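Conserved protein (Methanosarcina mazei, PDB 4DPO) is of unknown function but may be an antibiotic biosynthesis monooxygenase-like enzyme with a dimeric ferredoxin-like fold. Local coordinates at residues Gln40-Leu45 against Leu74-Glu79. Sequence-based numbering, arbitrary orientation.
Sequences QEFMNL and LTMLEE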
loop_
_atom_site.group_PDB
_atom_site.type_symbol
_atom_site.label_atom_id
_atom_site.label_comp_id
_atom_site.label_asym_id
_atom_site.label_seq_id
_atom_site.Cartn_x
_atom_site.Cartn_y
_atom_site.Cartn_z
ATOM N N GLN A 40 -17.002 8.704 -11.807
ATOM C CA GLN A 40 -16.420 9.587 -12.825
ATOM C C GLN A 40 -15.926 10.896 -12.227
ATOM O O GLN A 40 -14.822 11.337 -12.585
ATOM C CB GLN A 40 -17.346 9.829 -14.045
ATOM N N GLU A 41 -16.717 11.504 -11.326
ATOM C CA GLU A 41 -16.329 12.795 -10.683
ATOM C C GLU A 41 -15.125 12.672 -9.732
ATOM O O GLU A 41 -14.288 13.578 -9.629
ATOM C CB GLU A 41 -17.510 13.463 -9.951
ATOM N N PHE A 42 -15.060 11.540 -9.046
ATOM C CA PHE A 42 -13.963 11.217 -8.194
ATOM C C PHE A 42 -12.712 11.119 -9.026
ATOM O O PHE A 42 -11.743 11.840 -8.762
ATOM C CB PHE A 42 -14.226 9.888 -7.547
ATOM C CG PHE A 42 -13.182 9.487 -6.575
ATOM C CD1 PHE A 42 -12.187 8.583 -6.932
ATOM C CD2 PHE A 42 -13.174 10.007 -5.291
ATOM C CE1 PHE A 42 -11.197 8.192 -6.010
ATOM C CE2 PHE A 42 -12.188 9.620 -4.364
ATOM C CZ PHE A 42 -11.210 8.706 -4.718
HETATM N N MSE A 43 -12.726 10.242 -10.032
HETATM C CA MSE A 43 -11.596 10.137 -10.985
HETATM C C MSE A 43 -11.146 11.451 -11.560
HETATM O O MSE A 43 -9.949 11.682 -11.604
HETATM C CB MSE A 43 -11.869 9.188 -12.147
HETATM C CG MSE A 43 -12.196 7.749 -11.729
HETATM SE SE MSE A 43 -10.724 6.939 -10.728
HETATM C CE MSE A 43 -11.378 5.094 -10.925
ATOM N N ASN A 44 -12.061 12.327 -11.994
ATOM C CA ASN A 44 -11.610 13.600 -12.549
ATOM C C ASN A 44 -10.906 14.432 -11.516
ATOM O O ASN A 44 -10.009 15.208 -11.846
ATOM C CB ASN A 44 -12.753 14.398 -13.194
ATOM C CG ASN A 44 -13.511 13.578 -14.237
ATOM O OD1 ASN A 44 -12.892 12.883 -15.064
ATOM N ND2 ASN A 44 -14.852 13.612 -14.174
ATOM N N LEU A 45 -11.292 14.267 -10.255
ATOM C CA LEU A 45 -10.610 15.014 -9.175
ATOM C C LEU A 45 -9.210 14.476 -8.838
ATOM O O LEU A 45 -8.280 15.276 -8.691
ATOM C CB LEU A 45 -11.489 15.129 -7.923
ATOM C CG LEU A 45 -12.713 16.038 -8.097
ATOM C CD1 LEU A 45 -13.752 15.719 -7.033
ATOM C CD2 LEU A 45 -12.286 17.514 -8.153
ATOM N N LEU A 74 -11.532 2.350 -4.168
ATOM C CA LEU A 74 -10.446 3.037 -4.868
ATOM C C LEU A 74 -9.311 3.619 -3.931
ATOM O O LEU A 74 -9.500 4.659 -3.244
ATOM C CB LEU A 74 -11.022 4.156 -5.709
ATOM C CG LEU A 74 -11.462 4.010 -7.182
ATOM C CD1 LEU A 74 -10.848 2.854 -7.895
ATOM C CD2 LEU A 74 -12.979 4.008 -7.340
ATOM N N THR A 75 -8.132 2.988 -3.924
ATOM C CA THR A 75 -7.137 3.317 -2.920
ATOM C C THR A 75 -6.089 4.277 -3.466
ATOM O O THR A 75 -5.811 4.266 -4.649
ATOM C CB THR A 75 -6.581 2.034 -2.354
ATOM O OG1 THR A 75 -7.672 1.283 -1.763
ATOM C CG2 THR A 75 -5.499 2.289 -1.300
HETATM N N MSE A 76 -5.585 5.185 -2.641
HETATM C CA MSE A 76 -4.450 6.019 -3.007
HETATM C C MSE A 76 -3.142 5.404 -2.482
HETATM O O MSE A 76 -3.039 5.041 -1.307
HETATM C CB MSE A 76 -4.594 7.398 -2.410
HETATM C CG MSE A 76 -4.741 8.500 -3.403
HETATM SE SE MSE A 76 -6.695 8.649 -3.682
HETATM C CE MSE A 76 -7.358 6.847 -3.389
ATOM N N LEU A 77 -2.146 5.262 -3.347
ATOM C CA LEU A 77 -0.920 4.593 -2.919
ATOM C C LEU A 77 0.192 5.536 -3.204
ATOM O O LEU A 77 0.327 5.981 -4.331
ATOM C CB LEU A 77 -0.714 3.232 -3.594
ATOM C CG LEU A 77 -1.761 2.149 -3.283
ATOM C CD1 LEU A 77 -1.252 0.870 -3.894
ATOM C CD2 LEU A 77 -2.038 1.936 -1.785
ATOM N N GLU A 78 0.962 5.868 -2.175
ATOM C CA GLU A 78 1.919 6.938 -2.295
ATOM C C GLU A 78 3.218 6.556 -1.634
ATOM O O GLU A 78 3.242 5.659 -0.769
ATOM C CB GLU A 78 1.394 8.200 -1.619
ATOM C CG GLU A 78 -0.112 8.309 -1.638
ATOM C CD GLU A 78 -0.622 9.483 -0.829
ATOM O OE1 GLU A 78 0.183 10.162 -0.178
ATOM O OE2 GLU A 78 -1.835 9.750 -0.839
ATOM N N GLU A 79 4.288 7.241 -2.048
ATOM C CA GLU A 79 5.531 7.147 -1.354
ATOM C C GLU A 79 6.222 8.472 -1.379
ATOM O O GLU A 79 6.336 9.101 -2.408
ATOM C CB GLU A 79 6.398 6.054 -1.977
ATOM C CG GLU A 79 7.556 5.623 -1.059
ATOM C CD GLU A 79 8.549 4.709 -1.768
ATOM O OE1 GLU A 79 8.123 4.040 -2.760
ATOM O OE2 GLU A 79 9.739 4.662 -1.341
#
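Phe-42 and Met-43, neighbours on one helical turn, reach down to Leu-74 and Met-76 on the strand, and the contact is wholly apolar, with no hydrogen bond between the segments. The phenylalanine ring presents its CE1 corner to Leu-74 CB at 4.1 Å, an oblique approach in which the two side chains run antiparallel past one another. Further round the ring, near its plane, the Met-76 methyl CE stands off the edge, 4.5 Å from Phe-42 CZ; methionine's long, flexible chain brings this methyl near although its first bond does not point at the helix. With CG anti to the backbone N (chi1 -177°), the ring extends from the helix to the sheet. The axes of the two segments are 11.7 Å apart at closest approach, a gap that a long aromatic side chain can bridge, and its apolar ring suits a buried place.

Met-43, a selenomethionine like Met-76, starts out less directly. Its chain bends at chi2 (-60°), which brings the end closer to the strand, and its methyl CE settles 3.8 Å from Leu-74 CD1. The same methyl lies close to Leu-74 CG and CD2, against the leucine's branched end, with the two side chains roughly perpendicular. Leucine suits this position because its CB meets the ring while its branch offers both methyls to Met-43.

Behind this layer, backbone hydrogen bonds to Asn-32 and Ala-30 hold Leu-74 and Met-76 in the sheet, while Phe-42 also packs on Leu-102 of helix 93-104. Thr-75 turns the other way, where its OG1 and Tyr-115 OH of the second subunit share a hydrogen bond. Segments 40-45 and 74-79 run in nearly the same direction (10°). Helix 39-54 lies over strand 73-80, an inner strand between 59-67 and 26-33, and together with helix 93-104 it covers one face of the antiparallel sheet, as in ferredoxin-like alpha+beta folds.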